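Local coordinates for xyloglucan-specific endo-beta-1,4-glucanase BoGH5A (Bacteroides ovatus, PDB 3ZMR), which hydrolyses internal beta-1,4-glucosidic linkages in the backbone of xyloglucan, with retention of configuration, to release xyloglucan oligosaccharides, at residues R25-W36 / T50-T61; P155-K164 / A200-L209. All blocks are in the same frame, centred on the assembly; numbering follows the deposited sequence.

Interaction 1. Residues R25-W36 / T50-T61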
loop_
_atom_site.group_PDB
_atom_site.type_symbol
_atom_site.label_atom_id
_atom_site.label_comp_id
_atom_site.label_asym_id
_atom_site.label_seq_id
_atom_site.Cartn_x
_atom_site.Cartn_y
_atom_site.Cartn_z
ATOM N N ARG A 25 -16.518 -13.025 -15.195
ATOM C CA ARG A 25 -17.150 -13.363 -16.458
ATOM C C ARG A 25 -17.787 -14.747 -16.398
ATOM O O ARG A 25 -17.340 -15.618 -15.647
ATOM C CB ARG A 25 -16.144 -13.300 -17.622
ATOM C CG ARG A 25 -15.251 -14.528 -17.788
ATOM C CD ARG A 25 -13.826 -14.373 -17.312
ATOM N NE ARG A 25 -13.083 -15.588 -17.670
ATOM C CZ ARG A 25 -12.667 -16.558 -16.848
ATOM N NH1 ARG A 25 -12.864 -16.487 -15.534
ATOM N NH2 ARG A 25 -12.029 -17.628 -17.355
ATOM N N GLN A 26 -18.809 -14.943 -17.225
ATOM C CA GLN A 26 -19.476 -16.216 -17.411
ATOM C C GLN A 26 -19.708 -16.414 -18.902
ATOM O O GLN A 26 -20.245 -15.536 -19.592
ATOM C CB GLN A 26 -20.814 -16.307 -16.670
ATOM C CG GLN A 26 -20.641 -16.262 -15.150
ATOM C CD GLN A 26 -21.951 -16.188 -14.405
ATOM O OE1 GLN A 26 -22.991 -16.613 -14.902
ATOM N NE2 GLN A 26 -21.905 -15.649 -13.205
ATOM N N THR A 27 -19.321 -17.599 -19.373
ATOM C CA THR A 27 -19.573 -17.988 -20.760
ATOM C C THR A 27 -20.976 -18.612 -20.855
ATOM O O THR A 27 -21.336 -19.555 -20.105
ATOM C CB THR A 27 -18.526 -18.986 -21.267
ATOM O OG1 THR A 27 -17.234 -18.406 -21.181
ATOM C CG2 THR A 27 -18.784 -19.393 -22.709
ATOM N N ILE A 28 -21.776 -18.071 -21.764
ATOM C CA ILE A 28 -23.079 -18.624 -22.097
ATOM C C ILE A 28 -23.065 -19.085 -23.559
ATOM O O ILE A 28 -22.107 -18.835 -24.293
ATOM C CB ILE A 28 -24.230 -17.627 -21.807
ATOM C CG1 ILE A 28 -24.248 -16.451 -22.807
ATOM C CG2 ILE A 28 -24.134 -17.180 -20.348
ATOM C CD1 ILE A 28 -25.466 -15.554 -22.649
ATOM N N GLN A 29 -24.134 -19.758 -23.969
ATOM C CA GLN A 29 -24.274 -20.197 -25.353
ATOM C C GLN A 29 -25.558 -19.651 -25.958
ATOM O O GLN A 29 -26.633 -19.773 -25.387
ATOM C CB GLN A 29 -24.198 -21.727 -25.468
ATOM C CG GLN A 29 -24.044 -22.246 -26.895
ATOM C CD GLN A 29 -23.863 -23.750 -26.957
ATOM O OE1 GLN A 29 -24.663 -24.510 -26.404
ATOM N NE2 GLN A 29 -22.827 -24.194 -27.642
ATOM N N ILE A 30 -25.412 -19.073 -27.138
ATOM C CA ILE A 30 -26.518 -18.593 -27.966
ATOM C C ILE A 30 -26.685 -19.570 -29.146
ATOM O O ILE A 30 -25.747 -19.820 -29.878
ATOM C CB ILE A 30 -26.226 -17.183 -28.533
ATOM C CG1 ILE A 30 -25.859 -16.191 -27.417
ATOM C CG2 ILE A 30 -27.397 -16.691 -29.386
ATOM C CD1 ILE A 30 -26.813 -16.158 -26.233
ATOM N N ASP A 31 -27.874 -20.143 -29.308
ATOM C CA ASP A 31 -28.164 -21.050 -30.425
ATOM C C ASP A 31 -29.075 -20.320 -31.403
ATOM O O ASP A 31 -30.298 -20.441 -31.355
ATOM C CB ASP A 31 -28.815 -22.329 -29.893
ATOM C CG ASP A 31 -28.881 -23.449 -30.924
ATOM O OD1 ASP A 31 -28.489 -23.253 -32.086
ATOM O OD2 ASP A 31 -29.338 -24.553 -30.562
ATOM N N GLY A 32 -28.464 -19.566 -32.305
ATOM C CA GLY A 32 -29.222 -18.663 -33.172
ATOM C C GLY A 32 -29.108 -18.875 -34.673
ATOM O O GLY A 32 -28.406 -19.761 -35.144
ATOM N N PRO A 33 -29.800 -18.034 -35.446
ATOM C CA PRO A 33 -29.811 -18.149 -36.914
ATOM C C PRO A 33 -28.585 -17.529 -37.559
ATOM O O PRO A 33 -27.593 -17.269 -36.869
ATOM C CB PRO A 33 -31.093 -17.409 -37.300
ATOM C CG PRO A 33 -31.251 -16.380 -36.233
ATOM C CD PRO A 33 -30.723 -16.989 -34.967
ATOM N N ALA A 34 -28.669 -17.299 -38.868
ATOM C CA ALA A 34 -27.555 -16.768 -39.664
ATOM C C ALA A 34 -27.025 -15.448 -39.129
ATOM O O ALA A 34 -25.817 -15.146 -39.263
ATOM C CB ALA A 34 -27.972 -16.608 -41.124
ATOM N N GLU A 35 -27.929 -14.670 -38.532
ATOM C CA GLU A 35 -27.576 -13.391 -37.933
ATOM C C GLU A 35 -28.403 -13.109 -36.675
ATOM O O GLU A 35 -29.631 -13.227 -36.670
ATOM C CB GLU A 35 -27.787 -12.263 -38.943
ATOM C CG GLU A 35 -27.315 -10.897 -38.477
ATOM C CD GLU A 35 -27.519 -9.850 -39.550
ATOM O OE1 GLU A 35 -28.008 -10.204 -40.648
ATOM O OE2 GLU A 35 -27.208 -8.675 -39.288
ATOM N N TRP A 36 -27.719 -12.742 -35.605
ATOM C CA TRP A 36 -28.379 -12.255 -34.399
ATOM C C TRP A 36 -27.541 -11.171 -33.755
ATOM O O TRP A 36 -26.395 -10.917 -34.148
ATOM C CB TRP A 36 -28.701 -13.396 -33.432
ATOM C CG TRP A 36 -27.542 -14.373 -33.182
ATOM C CD1 TRP A 36 -27.394 -15.610 -33.753
ATOM C CD2 TRP A 36 -26.407 -14.214 -32.312
ATOM N NE1 TRP A 36 -26.272 -16.222 -33.310
ATOM C CE2 TRP A 36 -25.639 -15.406 -32.420
ATOM C CE3 TRP A 36 -25.963 -13.200 -31.448
ATOM C CZ2 TRP A 36 -24.454 -15.602 -31.710
ATOM C CZ3 TRP A 36 -24.765 -13.391 -30.759
ATOM C CH2 TRP A 36 -24.031 -14.590 -30.889
ATOM N N THR A 50 -21.504 -8.296 -30.158
ATOM C CA THR A 50 -22.633 -7.414 -30.515
ATOM C C THR A 50 -23.461 -8.046 -31.634
ATOM O O THR A 50 -24.676 -7.903 -31.684
ATOM C CB THR A 50 -22.167 -6.023 -30.987
ATOM O OG1 THR A 50 -21.326 -6.141 -32.142
ATOM C CG2 THR A 50 -21.418 -5.309 -29.909
ATOM N N ILE A 51 -22.774 -8.662 -32.577
ATOM C CA ILE A 51 -23.402 -9.362 -33.685
ATOM C C ILE A 51 -22.813 -10.776 -33.737
ATOM O O ILE A 51 -21.628 -11.000 -33.414
ATOM C CB ILE A 51 -23.224 -8.614 -35.016
ATOM C CG1 ILE A 51 -24.024 -9.296 -36.145
ATOM C CG2 ILE A 51 -21.759 -8.504 -35.377
ATOM C CD1 ILE A 51 -24.254 -8.390 -37.341
ATOM N N GLY A 52 -23.662 -11.729 -34.085
ATOM C CA GLY A 52 -23.312 -13.139 -34.087
ATOM C C GLY A 52 -24.016 -13.946 -35.158
ATOM O O GLY A 52 -24.934 -13.461 -35.825
ATOM N N GLU A 53 -23.534 -15.173 -35.314
ATOM C CA GLU A 53 -24.047 -16.167 -36.245
ATOM C C GLU A 53 -24.022 -17.532 -35.576
ATOM O O GLU A 53 -23.052 -17.904 -34.888
ATOM C CB GLU A 53 -23.193 -16.277 -37.519
ATOM C CG GLU A 53 -22.554 -15.002 -38.001
ATOM C CD GLU A 53 -21.491 -15.292 -39.027
ATOM O OE1 GLU A 53 -21.730 -16.151 -39.903
ATOM O OE2 GLU A 53 -20.422 -14.666 -38.941
ATOM N N GLY A 54 -25.067 -18.291 -35.824
ATOM C CA GLY A 54 -25.118 -19.685 -35.427
ATOM C C GLY A 54 -25.042 -19.873 -33.930
ATOM O O GLY A 54 -25.575 -19.076 -33.159
ATOM N N LYS A 55 -24.354 -20.948 -33.566
ATOM C CA LYS A 55 -24.304 -21.441 -32.205
ATOM C C LYS A 55 -22.940 -21.067 -31.615
ATOM O O LYS A 55 -21.909 -21.659 -31.946
ATOM C CB LYS A 55 -24.532 -22.945 -32.185
ATOM C CG LYS A 55 -24.750 -23.550 -30.821
ATOM C CD LYS A 55 -25.156 -25.017 -30.979
ATOM C CE LYS A 55 -25.480 -25.650 -29.645
ATOM N NZ LYS A 55 -26.036 -27.012 -29.872
ATOM N N GLN A 56 -22.968 -20.062 -30.746
ATOM C CA GLN A 56 -21.774 -19.332 -30.289
ATOM C C GLN A 56 -21.630 -19.275 -28.791
ATOM O O GLN A 56 -22.600 -19.012 -28.076
ATOM C CB GLN A 56 -21.880 -17.886 -30.789
ATOM C CG GLN A 56 -20.699 -16.976 -30.494
ATOM C CD GLN A 56 -19.455 -17.435 -31.221
ATOM O OE1 GLN A 56 -19.494 -17.683 -32.420
ATOM N NE2 GLN A 56 -18.355 -17.553 -30.500
ATOM N N TYR A 57 -20.395 -19.462 -28.313
ATOM C CA TYR A 57 -20.065 -19.137 -26.925
ATOM C C TYR A 57 -19.821 -17.644 -26.772
ATOM O O TYR A 57 -18.919 -17.067 -27.427
ATOM C CB TYR A 57 -18.872 -19.935 -26.411
ATOM C CG TYR A 57 -19.198 -21.382 -26.128
ATOM C CD1 TYR A 57 -20.227 -21.742 -25.235
ATOM C CD2 TYR A 57 -18.469 -22.397 -26.728
ATOM C CE1 TYR A 57 -20.495 -23.062 -24.973
ATOM C CE2 TYR A 57 -18.738 -23.719 -26.449
ATOM C CZ TYR A 57 -19.780 -24.041 -25.582
ATOM O OH TYR A 57 -20.067 -25.374 -25.301
ATOM N N VAL A 58 -20.634 -17.018 -25.913
ATOM C CA VAL A 58 -20.612 -15.585 -25.690
ATOM C C VAL A 58 -20.332 -15.340 -24.208
ATOM O O VAL A 58 -20.903 -16.006 -23.341
ATOM C CB VAL A 58 -21.972 -14.925 -26.057
ATOM C CG1 VAL A 58 -22.017 -13.428 -25.711
ATOM C CG2 VAL A 58 -22.238 -15.122 -27.548
ATOM N N ASN A 59 -19.437 -14.398 -23.933
ATOM C CA ASN A 59 -19.128 -14.026 -22.561
ATOM C C ASN A 59 -19.938 -12.851 -22.077
ATOM O O ASN A 59 -20.122 -11.863 -22.787
ATOM C CB ASN A 59 -17.648 -13.750 -22.377
ATOM C CG ASN A 59 -16.854 -14.994 -22.080
ATOM O OD1 ASN A 59 -17.137 -16.090 -22.564
ATOM N ND2 ASN A 59 -15.830 -14.817 -21.285
ATOM N N ILE A 60 -20.474 -13.002 -20.877
ATOM C CA ILE A 60 -21.092 -11.885 -20.164
ATOM C C ILE A 60 -20.145 -11.527 -19.010
ATOM O O ILE A 60 -19.820 -12.386 -18.184
ATOM C CB ILE A 60 -22.505 -12.237 -19.637
ATOM C CG1 ILE A 60 -23.418 -12.687 -20.798
ATOM C CG2 ILE A 60 -23.107 -11.045 -18.899
ATOM C CD1 ILE A 60 -23.598 -11.682 -21.933
ATOM N N THR A 61 -19.688 -10.275 -19.008
ATOM C CA THR A 61 -18.670 -9.792 -18.082
ATOM C C THR A 61 -19.210 -8.603 -17.293
ATOM O O THR A 61 -19.814 -7.676 -17.851
ATOM C CB THR A 61 -17.377 -9.394 -18.831
ATOM O OG1 THR A 61 -16.976 -10.479 -19.681
ATOM C CG2 THR A 61 -16.228 -9.067 -17.849
HETATM O O HOH W 1 -21.060 -22.596 -29.086
#

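Interaction 2. Residues P155-K164 / A200-L209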
loop_
_atom_site.group_PDB
_atom_site.type_symbol
_atom_site.label_atom_id
_atom_site.label_comp_id
_atom_site.label_asym_id
_atom_site.label_seq_id
_atom_site.Cartn_x
_atom_site.Cartn_y
_atom_site.Cartn_z
ATOM N N PRO A 155 12.665 -0.991 20.270
ATOM C CA PRO A 155 12.020 0.296 20.433
ATOM C C PRO A 155 11.486 0.455 21.847
ATOM O O PRO A 155 10.965 -0.497 22.439
ATOM C CB PRO A 155 10.911 0.274 19.380
ATOM C CG PRO A 155 11.470 -0.595 18.314
ATOM C CD PRO A 155 12.151 -1.702 19.093
ATOM N N ASN A 156 11.620 1.659 22.374
ATOM C CA ASN A 156 11.258 1.962 23.747
ATOM C C ASN A 156 10.467 3.263 23.896
ATOM O O ASN A 156 10.277 4.031 22.940
ATOM C CB ASN A 156 12.514 1.929 24.627
ATOM C CG ASN A 156 13.538 2.975 24.226
ATOM O OD1 ASN A 156 13.199 4.030 23.704
ATOM N ND2 ASN A 156 14.797 2.703 24.512
ATOM N N LYS A 157 9.996 3.491 25.108
ATOM C CA LYS A 157 9.173 4.661 25.427
ATOM C C LYS A 157 9.925 5.968 25.156
ATOM O O LYS A 157 9.388 6.886 24.552
ATOM C CB LYS A 157 8.684 4.590 26.901
ATOM C CG LYS A 157 8.118 5.861 27.521
ATOM C CD LYS A 157 7.657 5.620 28.977
ATOM C CE LYS A 157 7.368 6.910 29.734
ATOM N NZ LYS A 157 8.577 7.767 29.906
ATOM N N VAL A 158 11.182 6.065 25.575
ATOM C CA VAL A 158 11.886 7.323 25.388
ATOM C C VAL A 158 12.116 7.628 23.903
ATOM O O VAL A 158 12.140 8.807 23.499
ATOM C CB VAL A 158 13.217 7.424 26.185
ATOM C CG1 VAL A 158 12.927 7.399 27.689
ATOM C CG2 VAL A 158 14.192 6.351 25.786
ATOM N N LEU A 159 12.295 6.600 23.070
ATOM C CA LEU A 159 12.420 6.843 21.627
ATOM C C LEU A 159 11.137 7.470 21.072
ATOM O O LEU A 159 11.162 8.473 20.374
ATOM C CB LEU A 159 12.701 5.527 20.870
ATOM C CG LEU A 159 12.691 5.638 19.345
ATOM C CD1 LEU A 159 13.744 6.662 18.891
ATOM C CD2 LEU A 159 12.894 4.263 18.707
ATOM N N PHE A 160 10.000 6.849 21.387
ATOM C CA PHE A 160 8.725 7.369 20.867
ATOM C C PHE A 160 8.401 8.745 21.407
ATOM O O PHE A 160 7.877 9.577 20.672
ATOM C CB PHE A 160 7.579 6.383 21.114
ATOM C CG PHE A 160 7.740 5.101 20.331
ATOM C CD1 PHE A 160 7.840 5.133 18.929
ATOM C CD2 PHE A 160 7.806 3.856 20.974
ATOM C CE1 PHE A 160 7.975 3.965 18.199
ATOM C CE2 PHE A 160 7.955 2.689 20.234
ATOM C CZ PHE A 160 8.030 2.737 18.859
ATOM N N GLU A 161 8.729 8.990 22.677
ATOM C CA GLU A 161 8.574 10.320 23.249
ATOM C C GLU A 161 9.453 11.364 22.554
ATOM O O GLU A 161 9.031 12.491 22.317
ATOM C CB GLU A 161 8.838 10.308 24.758
ATOM C CG GLU A 161 7.746 9.585 25.519
ATOM C CD GLU A 161 7.988 9.483 26.994
ATOM O OE1 GLU A 161 9.160 9.583 27.439
ATOM O OE2 GLU A 161 6.979 9.268 27.704
ATOM N N GLY A 162 10.661 10.958 22.179
ATOM C CA GLY A 162 11.570 11.867 21.471
ATOM C C GLY A 162 11.072 12.196 20.081
ATOM O O GLY A 162 11.165 13.333 19.604
ATOM N N ILE A 163 10.545 11.175 19.396
ATOM C CA ILE A 163 9.939 11.367 18.065
ATOM C C ILE A 163 8.806 12.390 18.129
ATOM O O ILE A 163 8.749 13.348 17.327
ATOM C CB ILE A 163 9.499 10.015 17.458
ATOM C CG1 ILE A 163 10.729 9.171 17.075
ATOM C CG2 ILE A 163 8.554 10.198 16.258
ATOM C CD1 ILE A 163 10.371 7.713 16.817
ATOM N N LYS A 164 7.898 12.200 19.090
ATOM C CA LYS A 164 6.791 13.131 19.272
ATOM C C LYS A 164 7.262 14.545 19.606
ATOM O O LYS A 164 6.808 15.525 19.033
ATOM C CB LYS A 164 5.862 12.616 20.349
ATOM C CG LYS A 164 4.632 13.475 20.628
ATOM C CD LYS A 164 3.547 13.303 19.589
ATOM C CE LYS A 164 2.387 14.258 19.851
ATOM N NZ LYS A 164 1.321 14.046 18.865
ATOM N N ALA A 200 5.547 -2.418 21.692
ATOM C CA ALA A 200 6.098 -1.256 20.977
ATOM C C ALA A 200 4.977 -0.370 20.433
ATOM O O ALA A 200 5.026 0.851 20.522
ATOM C CB ALA A 200 7.014 -1.709 19.856
ATOM N N VAL A 201 3.945 -0.999 19.883
ATOM C CA VAL A 201 2.784 -0.259 19.391
ATOM C C VAL A 201 2.131 0.542 20.540
ATOM O O VAL A 201 1.845 1.726 20.403
ATOM C CB VAL A 201 1.768 -1.205 18.734
ATOM C CG1 VAL A 201 0.430 -0.497 18.516
ATOM C CG2 VAL A 201 2.336 -1.764 17.433
ATOM N N LYS A 202 1.922 -0.115 21.679
ATOM C CA LYS A 202 1.346 0.540 22.845
ATOM C C LYS A 202 2.204 1.747 23.304
ATOM O O LYS A 202 1.699 2.851 23.591
ATOM C CB LYS A 202 1.153 -0.468 23.988
ATOM C CG LYS A 202 0.422 0.093 25.185
ATOM C CD LYS A 202 0.239 -0.931 26.301
ATOM C CE LYS A 202 -0.672 -0.372 27.388
ATOM N NZ LYS A 202 -0.210 0.932 27.949
ATOM N N ALA A 203 3.524 1.548 23.359
ATOM C CA ALA A 203 4.434 2.654 23.753
ATOM C C ALA A 203 4.336 3.846 22.787
ATOM O O ALA A 203 4.295 4.996 23.198
ATOM C CB ALA A 203 5.862 2.141 23.824
ATOM N N ALA A 204 4.248 3.544 21.489
ATOM C CA ALA A 204 4.154 4.604 20.479
ATOM C C ALA A 204 2.818 5.360 20.613
ATOM O O ALA A 204 2.749 6.589 20.536
ATOM C CB ALA A 204 4.306 4.022 19.092
ATOM N N LEU A 205 1.742 4.607 20.769
ATOM C CA LEU A 205 0.438 5.222 20.945
ATOM C C LEU A 205 0.366 6.073 22.222
ATOM O O LEU A 205 -0.201 7.169 22.241
ATOM C CB LEU A 205 -0.646 4.145 20.980
ATOM C CG LEU A 205 -0.947 3.460 19.628
ATOM C CD1 LEU A 205 -1.817 2.234 19.875
ATOM C CD2 LEU A 205 -1.584 4.367 18.589
ATOM N N ASP A 206 0.907 5.525 23.302
ATOM C CA ASP A 206 0.917 6.251 24.585
ATOM C C ASP A 206 1.724 7.564 24.532
ATOM O O ASP A 206 1.442 8.506 25.265
ATOM C CB ASP A 206 1.401 5.374 25.738
ATOM C CG ASP A 206 0.437 4.219 26.083
ATOM O OD1 ASP A 206 -0.718 4.200 25.628
ATOM O OD2 ASP A 206 0.852 3.320 26.846
ATOM N N ALA A 207 2.727 7.607 23.648
ATOM C CA ALA A 207 3.512 8.809 23.383
ATOM C C ALA A 207 2.789 9.850 22.554
ATOM O O ALA A 207 3.275 10.944 22.358
ATOM C CB ALA A 207 4.847 8.441 22.740
ATOM N N GLY A 208 1.627 9.489 22.036
ATOM C CA GLY A 208 0.789 10.428 21.318
ATOM C C GLY A 208 0.931 10.353 19.809
ATOM O O GLY A 208 0.524 11.268 19.112
ATOM N N LEU A 209 1.505 9.271 19.314
ATOM C CA LEU A 209 1.701 9.108 17.866
ATOM C C LEU A 209 0.601 8.298 17.167
ATOM O O LEU A 209 0.015 7.387 17.762
ATOM C CB LEU A 209 3.034 8.398 17.642
ATOM C CG LEU A 209 4.275 9.149 18.138
ATOM C CD1 LEU A 209 5.455 8.192 18.174
ATOM C CD2 LEU A 209 4.557 10.341 17.210
#

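Interaction 1. Residues R25-W36 / T50-T61
Strands 25-31 and 55-61 run antiparallel, pairing Arg25 with Thr61 through Asp31 with Lys55, and after a shift of two residues at the turn the pairing resumes between Trp36 and Gly52. Backbone bonds between Gln26 and Ile60, Ile28 and Val58, and Ile30 and Gln56 hold the regular part. Trp36 shows how one aromatic ring can bridge such a break in register. Its CG sits between the backbone N and the carbonyl carbon (chi1 47°), which lays the indole over the backbone of Gly52: Gly52 CA stands 3.4 Å from the centroid of the Trp36 six-membered ring, a CH-pi contact directly over the face. The ring leaves no room for a CB on Gly52. Trp36 NE1 donates to Gly54 O at 2.9 Å, and the same oxygen accepts from Gly32 N, two donors gripping the carbonyl at the break. Ile30 CG2 lies over the opposite face of the indole, Gln56 CB meets its edge at Trp36 CZ2, and Trp36 CH2 touches Val58 CG2 at 3.8 Å. On the sheet face that carries Thr27, Gln29, Tyr57 and Asn59, Thr27 OG1 donates to Asn59 OD1 at 2.7 Å, from above the carbonyl plane. Next to it the Gln29 amide lies nearly parallel to the Tyr57 ring (planes 7° apart), with Gln29 NE2 over its face and also bonded to a water that reaches Lys55 O. Within the BACON domain, strand 45-47 flanks strand 55-62, Leu17 and Phe19 of strand 16-19 pack on Ile60, and Ile38 of strand 36-40 meets Val58.

Interaction 2. Residues P155-K164 / A200-L209
Phe160 leaves its helix with CG anti to the carbonyl carbon (chi1 -66°), which lays the ring against Ala204, while Lys164 sends CG anti to its backbone N and bends at chi2 (78°) to bring its amine to the C-terminal turn of the partner segment. Ala204 CB stands 3.6 Å from the Phe160 ring centroid and almost on the ring normal, a CH-pi contact over the face. The ring is further bounded by Ala203 CB, 3.9 Å from Phe160 CD2, and by the carbonyl of Ala200, whose O lies 3.5 Å from Phe160 CE2. The alanines facing Phe160 are consistent with the close approach: the axes of helices 157-164 and 200-206 come within 8.6 Å at 36°, and Ala207 CB rests on Phe160 CB. Farther along, the Leu209 side chain crosses that of Phe160 at about a right angle, Leu209 CD1 meeting Phe160 CD1, and Leu209 CD2 packs on Ile163 CG2 at 4.1 Å. An alanine in place of Phe160 would likely open a gap over Ala204 and leave Ala203 and Leu209 without their aromatic partner. Lys164 runs its aliphatic chain past Ala207 O and donates through NZ to Gly208 O at 2.9 Å, from above the carbonyl plane; its charge is also paired with Asp169. Gly208, with positive phi, is the first residue to leave helical angles, in a Schellman motif, so the lysine grips the polypeptide just where it turns out of the helix. Two neighbouring outer helices of the TIM barrel are thereby joined, with Val171 of strand 170-173 touching Phe160, Ala204 and Leu209, Ile173 also touching Phe160, and Val211 of strand 210-214 touching Ala204.

From the N terminus, interaction 1 comes first: its antiparallel pairing closes a loop that includes strands 36-40 and 45-47, all within the N-terminal BACON domain. The chain then passes into the family 5 catalytic domain, where interaction 2 joins two outer helices and closes a longer loop through strands 170-173 and 188-189. The contacts stand in series, neither nested nor crossed, on opposite sides of the chain's centre, with centres about 63 Å apart and nearest atoms about 39 Å apart. Each thus ties its own domain internally, one a beta domain and the other a beta/alpha barrel, a separation consistent with the proposed role of the BACON domain in distancing the catalytic module from the cell surface.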